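Local coordinates for protein probable hydrolase (Pseudomonas aeruginosa, PDB 7AL6) that is of unknown function but, as a member of the alpha/beta hydrolase superfamily, is probably a hydrolase and possibly a lipolytic enzyme, at residues V5-I10 / A18-G23; P29-H34 / V56-A61; M41-L46 / S97-S102. One frame throughout, in Å; residues are numbered along the deposited sequence. Where two conformers were deposited one is given.

Contact 1: residues V5-I10 / A18-G23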
loop_
_atom_site.group_PDB
_atom_site.type_symbol
_atom_site.label_atom_id
_atom_site.label_comp_id
_atom_site.label_asym_id
_atom_site.label_seq_id
_atom_site.Cartn_x
_atom_site.Cartn_y
_atom_site.Cartn_z
ATOM N N VAL A 5 28.747 -8.325 6.757
ATOM C CA VAL A 5 27.292 -8.196 6.688
ATOM C C VAL A 5 26.667 -9.543 6.341
ATOM O O VAL A 5 26.986 -10.143 5.313
ATOM C CB VAL A 5 26.895 -7.130 5.655
ATOM C CG1 VAL A 5 25.361 -7.018 5.559
ATOM C CG2 VAL A 5 27.502 -5.786 6.038
ATOM N N GLU A 6 25.735 -9.997 7.163
ATOM C CA GLU A 6 25.158 -11.319 6.988
ATOM C C GLU A 6 23.665 -11.335 6.759
ATOM O O GLU A 6 23.153 -12.351 6.300
ATOM C CB GLU A 6 25.415 -12.197 8.225
ATOM C CG GLU A 6 26.806 -12.116 8.771
ATOM C CD GLU A 6 27.050 -13.182 9.828
ATOM O OE1 GLU A 6 28.137 -13.800 9.780
ATOM O OE2 GLU A 6 26.152 -13.403 10.675
ATOM N N GLU A 7 22.963 -10.327 7.230
ATOM C CA GLU A 7 21.499 -10.255 7.128
ATOM C C GLU A 7 21.125 -8.897 6.552
ATOM O O GLU A 7 21.531 -7.908 7.115
ATOM C CB GLU A 7 20.927 -10.555 8.504
ATOM C CG GLU A 7 19.437 -10.626 8.530
ATOM C CD GLU A 7 18.820 -11.754 7.725
ATOM O OE1 GLU A 7 17.823 -11.498 7.103
ATOM O OE2 GLU A 7 19.357 -12.832 7.721
ATOM N N VAL A 8 20.335 -8.872 5.495
ATOM C CA VAL A 8 19.955 -7.611 4.812
ATOM C C VAL A 8 18.515 -7.624 4.294
ATOM O O VAL A 8 17.919 -8.659 4.215
ATOM C CB VAL A 8 20.907 -7.355 3.638
ATOM C CG1 VAL A 8 22.349 -7.266 4.075
ATOM C CG2 VAL A 8 20.734 -8.410 2.571
ATOM N N ARG A 9 18.012 -6.437 4.008
ATOM C CA ARG A 9 16.747 -6.169 3.314
ATOM C C ARG A 9 17.151 -5.879 1.874
ATOM O O ARG A 9 18.133 -5.165 1.707
ATOM C CB ARG A 9 16.051 -4.903 3.801
ATOM C CG ARG A 9 15.673 -4.906 5.263
ATOM C CD ARG A 9 14.820 -6.099 5.559
ATOM N NE ARG A 9 13.415 -5.946 5.274
ATOM C CZ ARG A 9 12.521 -6.893 5.508
ATOM N NH1 ARG A 9 12.904 -8.041 6.014
ATOM N NH2 ARG A 9 11.256 -6.692 5.246
ATOM N N ILE A 10 16.495 -6.461 0.886
ATOM C CA ILE A 10 16.782 -6.158 -0.535
ATOM C C ILE A 10 15.559 -5.414 -1.043
ATOM O O ILE A 10 14.487 -5.977 -1.021
ATOM C CB ILE A 10 17.117 -7.419 -1.341
ATOM C CG1 ILE A 10 18.251 -8.208 -0.694
ATOM C CG2 ILE A 10 17.424 -7.048 -2.778
ATOM C CD1 ILE A 10 18.542 -9.519 -1.335
ATOM N N ALA A 18 13.840 -10.120 2.491
ATOM C CA ALA A 18 14.950 -10.393 3.386
ATOM C C ALA A 18 15.843 -11.478 2.807
ATOM O O ALA A 18 15.374 -12.380 2.099
ATOM C CB ALA A 18 14.433 -10.838 4.760
ATOM N N ALA A 19 17.131 -11.410 3.143
ATOM C CA ALA A 19 18.072 -12.445 2.724
ATOM C C ALA A 19 19.199 -12.592 3.738
ATOM O O ALA A 19 19.598 -11.624 4.398
ATOM C CB ALA A 19 18.702 -12.136 1.379
ATOM N N HIS A 20 19.707 -13.817 3.856
ATOM C CA HIS A 20 20.926 -14.110 4.593
ATOM C C HIS A 20 22.051 -14.292 3.587
ATOM O O HIS A 20 21.884 -14.981 2.575
ATOM C CB HIS A 20 20.780 -15.361 5.475
ATOM C CG HIS A 20 21.838 -15.456 6.540
ATOM N ND1 HIS A 20 21.736 -14.795 7.745
ATOM C CD2 HIS A 20 23.047 -16.070 6.550
ATOM C CE1 HIS A 20 22.826 -15.025 8.464
ATOM N NE2 HIS A 20 23.644 -15.776 7.753
ATOM N N LEU A 21 23.193 -13.686 3.861
ATOM C CA LEU A 21 24.352 -13.671 2.947
ATOM C C LEU A 21 25.409 -14.674 3.408
ATOM O O LEU A 21 25.822 -14.581 4.544
ATOM C CB LEU A 21 24.928 -12.260 2.924
ATOM C CG LEU A 21 23.972 -11.163 2.486
ATOM C CD1 LEU A 21 24.679 -9.829 2.433
ATOM C CD2 LEU A 21 23.339 -11.488 1.154
ATOM N N PHE A 22 25.857 -15.573 2.547
ATOM C CA PHE A 22 26.899 -16.557 2.884
ATOM C C PHE A 22 28.061 -16.461 1.902
ATOM O O PHE A 22 27.857 -16.157 0.754
ATOM C CB PHE A 22 26.406 -17.991 2.759
ATOM C CG PHE A 22 25.299 -18.398 3.680
ATOM C CD1 PHE A 22 25.577 -18.864 4.943
ATOM C CD2 PHE A 22 23.990 -18.349 3.267
ATOM C CE1 PHE A 22 24.563 -19.258 5.785
ATOM C CE2 PHE A 22 22.976 -18.742 4.111
ATOM C CZ PHE A 22 23.269 -19.201 5.364
ATOM N N GLY A 23 29.254 -16.791 2.364
ATOM C CA GLY A 23 30.452 -16.891 1.542
ATOM C C GLY A 23 31.166 -15.590 1.358
ATOM O O GLY A 23 30.687 -14.565 1.721
#
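Glu-7 and His-20, Val-8 and Ala-19, and Arg-9 and Ala-18 are the cross-strand pairs of the beta hairpin that opens the alpha/beta-hydrolase sheet. Val-8 and Ala-19 form the hydrogen-bonded pair, Val-8 N to Ala-19 O and Ala-19 N to Val-8 O each spanning 3.1 Å. Beyond them Leu-21 N bonds to Glu-6 O at 2.8 Å. Glu-6 O also lies over one face of the His-20 imidazole, too poorly angled toward ND1 for a bond. ND1 turns instead to the Glu-7 carboxylate: His-20 ND1 donates to Glu-7 OE2 over 3.1 Å, with the oxygen near the ring plane and the carboxylate turned 40° from the ring. Glu-7 CG is anti to its backbone N (chi1 -175°), and the bend at chi2 (65°) brings CD within 3.4 Å of Ala-19 O, though no hydrogen bond joins the carboxylate to this carbonyl. Glu-7 OE1 forms a salt bridge with Arg-188, so each carboxylate oxygen has its own partner. Arg-9 shares this face, its NH1 lying 3.4 Å from Ala-18 CB; NH1 also bonds to His-65 O of the same chain and NE pairs with Glu-16. The other face is apolar. Val-8 CG1 meets Leu-21 CD1 at 3.8 Å, the two side chains crossing at about a right angle, and Ile-10 CD1 rests 3.8 Å from Ala-19 CB. Strand 16-22 continues the sheet through backbone bonds to strand 53-58, and Ala-19 and Leu-21 pack on Val-56. Ile-10 touches helix 77-91, Ala-18 and His-20 meet Arg-188 of helix 179-189, and a second subunit packs against the hairpin, its Leu-190 on Val-8 and its own His-65 on Arg-9.

Contact 2: residues P29-H34 / V56-A61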
loop_
_atom_site.group_PDB
_atom_site.type_symbol
_atom_site.label_atom_id
_atom_site.label_comp_id
_atom_site.label_asym_id
_atom_site.label_seq_id
_atom_site.Cartn_x
_atom_site.Cartn_y
_atom_site.Cartn_z
ATOM N N PRO A 29 28.470 -15.935 -7.877
ATOM C CA PRO A 29 27.134 -15.478 -7.435
ATOM C C PRO A 29 26.071 -16.571 -7.535
ATOM O O PRO A 29 25.804 -17.109 -8.611
ATOM C CB PRO A 29 26.835 -14.307 -8.367
ATOM C CG PRO A 29 27.769 -14.525 -9.615
ATOM C CD PRO A 29 28.975 -15.224 -9.074
ATOM N N VAL A 30 25.406 -16.829 -6.406
ATOM C CA VAL A 30 24.323 -17.809 -6.294
ATOM C C VAL A 30 23.177 -17.217 -5.476
ATOM O O VAL A 30 23.400 -16.696 -4.381
ATOM C CB VAL A 30 24.821 -19.108 -5.618
ATOM C CG1 VAL A 30 23.689 -20.121 -5.530
ATOM C CG2 VAL A 30 26.013 -19.667 -6.351
ATOM N N ILE A 31 21.950 -17.323 -5.982
ATOM C CA ILE A 31 20.749 -17.086 -5.180
ATOM C C ILE A 31 20.156 -18.436 -4.796
ATOM O O ILE A 31 19.919 -19.289 -5.671
ATOM C CB ILE A 31 19.722 -16.223 -5.937
ATOM C CG1 ILE A 31 20.379 -14.921 -6.352
ATOM C CG2 ILE A 31 18.513 -15.902 -5.028
ATOM C CD1 ILE A 31 19.498 -14.051 -7.317
ATOM N N ALA A 32 19.950 -18.641 -3.489
ATOM C CA ALA A 32 19.356 -19.857 -2.949
ATOM C C ALA A 32 17.887 -19.633 -2.626
ATOM O O ALA A 32 17.527 -18.698 -1.890
ATOM C CB ALA A 32 20.113 -20.321 -1.699
ATOM N N LEU A 33 17.040 -20.514 -3.156
ATOM C CA LEU A 33 15.594 -20.405 -3.080
ATOM C C LEU A 33 14.995 -21.612 -2.343
ATOM O O LEU A 33 15.274 -22.770 -2.691
ATOM C CB LEU A 33 15.020 -20.294 -4.495
ATOM C CG LEU A 33 15.608 -19.216 -5.407
ATOM C CD1 LEU A 33 14.852 -19.276 -6.737
ATOM C CD2 LEU A 33 15.427 -17.855 -4.769
ATOM N N HIS A 34 14.110 -21.342 -1.360
ATOM C CA HIS A 34 13.601 -22.367 -0.462
ATOM C C HIS A 34 12.244 -22.909 -0.943
ATOM O O HIS A 34 11.640 -22.438 -1.914
ATOM C CB HIS A 34 13.512 -21.827 0.978
ATOM C CG HIS A 34 12.627 -20.622 1.120
ATOM N ND1 HIS A 34 11.255 -20.713 1.089
ATOM C CD2 HIS A 34 12.917 -19.298 1.264
ATOM C CE1 HIS A 34 10.729 -19.497 1.186
ATOM N NE2 HIS A 34 11.717 -18.622 1.290
ATOM N N VAL A 56 23.200 -15.835 -1.683
ATOM C CA VAL A 56 22.140 -14.972 -1.181
ATOM C C VAL A 56 20.969 -15.900 -0.929
ATOM O O VAL A 56 20.302 -16.349 -1.870
ATOM C CB VAL A 56 21.799 -13.863 -2.182
ATOM C CG1 VAL A 56 20.618 -13.031 -1.691
ATOM C CG2 VAL A 56 23.009 -12.971 -2.428
ATOM N N ALA A 57 20.744 -16.252 0.337
ATOM C CA ALA A 57 19.652 -17.142 0.706
ATOM C C ALA A 57 18.457 -16.246 0.946
ATOM O O ALA A 57 18.337 -15.609 2.009
ATOM C CB ALA A 57 19.979 -17.985 1.943
ATOM N N LEU A 58 17.567 -16.237 -0.028
ATOM C CA LEU A 58 16.451 -15.316 -0.102
ATOM C C LEU A 58 15.213 -15.886 0.561
ATOM O O LEU A 58 14.887 -17.060 0.375
ATOM C CB LEU A 58 16.161 -15.049 -1.570
ATOM C CG LEU A 58 15.156 -13.971 -1.933
ATOM C CD1 LEU A 58 15.698 -12.602 -1.597
ATOM C CD2 LEU A 58 14.836 -14.120 -3.448
ATOM N N ASP A 59 14.538 -15.033 1.293
ATOM C CA ASP A 59 13.210 -15.339 1.832
ATOM C C ASP A 59 12.275 -14.971 0.687
ATOM O O ASP A 59 12.315 -13.862 0.236
ATOM C CB ASP A 59 12.883 -14.567 3.110
ATOM C CG ASP A 59 13.364 -15.232 4.381
ATOM O OD1 ASP A 59 13.563 -16.407 4.357
ATOM O OD2 ASP A 59 13.552 -14.551 5.333
ATOM N N PHE A 60 11.418 -15.865 0.239
ATOM C CA PHE A 60 10.400 -15.516 -0.765
ATOM C C PHE A 60 9.400 -14.575 -0.093
ATOM O O PHE A 60 9.158 -14.651 1.103
ATOM C CB PHE A 60 9.651 -16.751 -1.269
ATOM C CG PHE A 60 10.306 -17.485 -2.402
ATOM C CD1 PHE A 60 10.822 -16.799 -3.475
ATOM C CD2 PHE A 60 10.403 -18.864 -2.391
ATOM C CE1 PHE A 60 11.424 -17.471 -4.517
ATOM C CE2 PHE A 60 11.003 -19.534 -3.441
ATOM C CZ PHE A 60 11.516 -18.835 -4.497
ATOM N N ALA A 61 8.683 -13.821 -0.901
ATOM C CA ALA A 61 7.581 -12.951 -0.465
ATOM C C ALA A 61 6.579 -13.790 0.338
ATOM O O ALA A 61 6.266 -14.907 -0.040
ATOM C CB ALA A 61 6.925 -12.338 -1.666
HETATM O O HOH W 1 16.455 -19.354 0.672
HETATM O O HOH W 2 13.664 -18.364 -1.771
#
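His-34 and Phe-60 meet where two parallel strands lead into loops. From CB of His-34 the ring starts at CG, which chi1 (59°) puts between the backbone N and the carbonyl carbon; the ring reaches segment 56-61. CD2 comes 3.1 Å from Leu-58 O, near the ring plane. NE2 accepts the nearly straight N-H of Phe-60 at 3.0 Å, the donor tilted 26° from the ring plane; Asp-59 CA lies at the ring edge beside it. ND1 is hydrogen-bonded to a residue next to the segments, consistent with NE2 accepting, and lies 4.0 Å from Phe-60 CD2. CE1 has Phe-60 CD2 above it at 3.6 Å, and the two rings form an edge-to-face pair, the phenyl edge toward the imidazole face, with planes at 64°. Phe-60 CZ touches Leu-33 CB at 3.8 Å. Behind this junction strands 28-33 and 53-58 run side by side in the central sheet of the alpha/beta-hydrolase fold. Val-56 N bonds to Val-30 O, Ala-32 N to Val-56 O, and Leu-58 N to Ala-32 O. Where the strands diverge, water takes over: one molecule donates to Ala-32 O and Leu-58 O, while another accepts from His-34 N, donates to Leu-58 O and sits over the centre of the Phe-60 ring. Leu-33 and Leu-58 point the same way, CD2 to CD2 at 4.0 Å, on the face covered by helix 77-91.

Contact 3: residues M41-L46 / S97-S102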
loop_
_atom_site.group_PDB
_atom_site.type_symbol
_atom_site.label_atom_id
_atom_site.label_comp_id
_atom_site.label_asym_id
_atom_site.label_seq_id
_atom_site.Cartn_x
_atom_site.Cartn_y
_atom_site.Cartn_z
ATOM N N MET A 41 16.405 -20.305 6.262
ATOM C CA MET A 41 17.085 -21.269 7.122
ATOM C C MET A 41 17.071 -22.684 6.543
ATOM O O MET A 41 17.818 -23.538 7.018
ATOM C CB MET A 41 16.435 -21.311 8.509
ATOM C CG MET A 41 16.653 -20.055 9.379
ATOM S SD MET A 41 18.379 -19.837 9.825
ATOM C CE MET A 41 18.550 -21.020 11.171
ATOM N N SER A 42 16.394 -22.867 5.433
ATOM C CA SER A 42 16.383 -24.156 4.727
ATOM C C SER A 42 17.845 -24.432 4.332
ATOM O O SER A 42 18.209 -25.528 4.337
ATOM C CB SER A 42 15.450 -24.125 3.569
ATOM O OG SER A 42 15.381 -25.362 2.927
ATOM N N PHE A 43 18.655 -23.404 4.093
ATOM C CA PHE A 43 20.065 -23.515 3.657
ATOM C C PHE A 43 21.067 -23.318 4.800
ATOM O O PHE A 43 22.236 -23.216 4.522
ATOM C CB PHE A 43 20.296 -22.558 2.490
ATOM C CG PHE A 43 19.404 -22.829 1.310
ATOM C CD1 PHE A 43 19.695 -23.843 0.426
ATOM C CD2 PHE A 43 18.242 -22.113 1.113
ATOM C CE1 PHE A 43 18.862 -24.109 -0.643
ATOM C CE2 PHE A 43 17.410 -22.383 0.043
ATOM C CZ PHE A 43 17.718 -23.387 -0.829
ATOM N N SER A 44 20.631 -23.327 6.048
ATOM C CA SER A 44 21.493 -23.049 7.226
ATOM C C SER A 44 22.626 -24.074 7.339
ATOM O O SER A 44 23.679 -23.700 7.745
ATOM C CB SER A 44 20.717 -22.916 8.504
ATOM O OG SER A 44 19.955 -24.057 8.788
ATOM N N ARG A 45 22.394 -25.328 7.000
ATOM C CA ARG A 45 23.445 -26.368 7.075
ATOM C C ARG A 45 24.271 -26.412 5.778
ATOM O O ARG A 45 25.452 -26.609 5.844
ATOM C CB ARG A 45 22.824 -27.742 7.299
ATOM C CG ARG A 45 22.049 -27.915 8.588
ATOM C CD ARG A 45 21.923 -29.394 8.835
ATOM N NE ARG A 45 20.858 -29.764 9.721
ATOM C CZ ARG A 45 21.036 -30.159 10.959
ATOM N NH1 ARG A 45 22.250 -30.224 11.457
ATOM N NH2 ARG A 45 20.005 -30.481 11.696
ATOM N N LEU A 46 23.611 -26.330 4.635
ATOM C CA LEU A 46 24.237 -26.471 3.301
ATOM C C LEU A 46 25.111 -25.299 2.866
ATOM O O LEU A 46 26.232 -25.539 2.548
ATOM C CB LEU A 46 23.112 -26.671 2.293
ATOM C CG LEU A 46 23.564 -26.832 0.856
ATOM C CD1 LEU A 46 24.695 -27.825 0.776
ATOM C CD2 LEU A 46 22.407 -27.238 -0.023
ATOM N N SER A 97 23.866 -17.954 -10.730
ATOM C CA SER A 97 23.407 -19.331 -10.607
ATOM C C SER A 97 22.282 -19.406 -9.591
ATOM O O SER A 97 22.097 -18.490 -8.777
ATOM C CB SER A 97 24.579 -20.220 -10.231
ATOM O OG SER A 97 25.440 -20.316 -11.385
ATOM N N LEU A 98 21.498 -20.485 -9.684
ATOM C CA LEU A 98 20.425 -20.766 -8.737
ATOM C C LEU A 98 20.619 -22.095 -8.013
ATOM O O LEU A 98 21.073 -23.094 -8.586
ATOM C CB LEU A 98 19.071 -20.733 -9.437
ATOM C CG LEU A 98 18.669 -19.336 -9.951
ATOM C CD1 LEU A 98 17.466 -19.496 -10.838
ATOM C CD2 LEU A 98 18.433 -18.333 -8.872
ATOM N N LEU A 99 20.297 -22.076 -6.723
ATOM C CA LEU A 99 20.313 -23.235 -5.846
ATOM C C LEU A 99 18.923 -23.316 -5.257
ATOM O O LEU A 99 18.531 -22.449 -4.469
ATOM C CB LEU A 99 21.377 -23.074 -4.772
ATOM C CG LEU A 99 21.298 -24.069 -3.605
ATOM C CD1 LEU A 99 21.403 -25.538 -4.044
ATOM C CD2 LEU A 99 22.400 -23.744 -2.555
ATOM N N GLY A 100 18.147 -24.291 -5.661
ATOM C CA GLY A 100 16.741 -24.307 -5.316
ATOM C C GLY A 100 16.317 -25.602 -4.665
ATOM O O GLY A 100 16.708 -26.682 -5.102
ATOM N N HIS A 101 15.450 -25.482 -3.652
ATOM C CA HIS A 101 14.873 -26.628 -2.968
ATOM C C HIS A 101 13.372 -26.649 -3.204
ATOM O O HIS A 101 12.671 -25.654 -2.962
ATOM C CB HIS A 101 15.182 -26.634 -1.454
ATOM C CG HIS A 101 14.476 -27.740 -0.727
ATOM N ND1 HIS A 101 13.478 -27.514 0.192
ATOM C CD2 HIS A 101 14.589 -29.082 -0.833
ATOM C CE1 HIS A 101 13.001 -28.667 0.619
ATOM N NE2 HIS A 101 13.663 -29.636 0.014
ATOM N N SER A 102 12.881 -27.784 -3.696
ATOM C CA SER A 102 11.453 -28.028 -3.879
ATOM C C SER A 102 10.793 -26.922 -4.698
ATOM O O SER A 102 11.153 -26.731 -5.871
ATOM C CB SER A 102 10.786 -28.217 -2.514
ATOM O OG SER A 102 9.516 -28.797 -2.687
HETATM O O HOH W 3 12.912 -25.399 1.922
#
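Phe-43 and Leu-99 slide past each other in opposite directions where a loop folds over the strand leading to a probable nucleophile elbow of the alpha/beta-hydrolase fold. Phe-43 CE1 lies 3.8 Å from Leu-99 CG, and both CD1 and CE1 of the ring are 4.0 Å from Leu-99 CD2. Leu-99 CG is anti to its backbone N (chi1 167°), which places CG beside the ring of Phe-43. Leu-46 CD2 joins more loosely at 4.3 Å from Leu-99 CD2. Farther along the strand, the Phe-43 side chain crosses that of His-101 obliquely, CZ standing 4.2 Å from His-101 CB. The imidazole then leads away from the loop, and its NE2 bonds to His-263 O. Gly-100 and Ser-102 belong to a GxSxG pattern, and Ser-102 has the strained positive phi (53°) expected of such an elbow; its OG bonds to His-263 NE2, consistent with a Ser-His-Asp triad. Ser-42 OG stays 4.0 Å from His-101 ND1, with no direct bond, and hydrogen-bonds to His-266 NE2. A single water bridges the remaining gap, 2.7 Å from Ser-42 OG and 2.8 Å from His-101 ND1.

How the contacts relate
From the N terminus, contact 1 closes first, a short hairpin complete before contact 2 opens. Contact 2 then joins strand 28-33 to strand 53-58, so the loop carrying 41-46 lies within its span. That loop finds its partner only at 97-102, beyond the close of contact 2; contacts 2 and 3 cross, while contact 1 stands in series with both. Strand 53-58 lies between strands 16-22 and 28-33 in the sheet: His-20 O with Ala-57 N, and Ala-18 O with Asp-59 N, probably bond contacts 1 and 2 together. On the other side of strand 28-33, Leu-33 probably bonds to Leu-99 and His-101, joining that strand to its neighbour 96-101, which leads to the probable elbow.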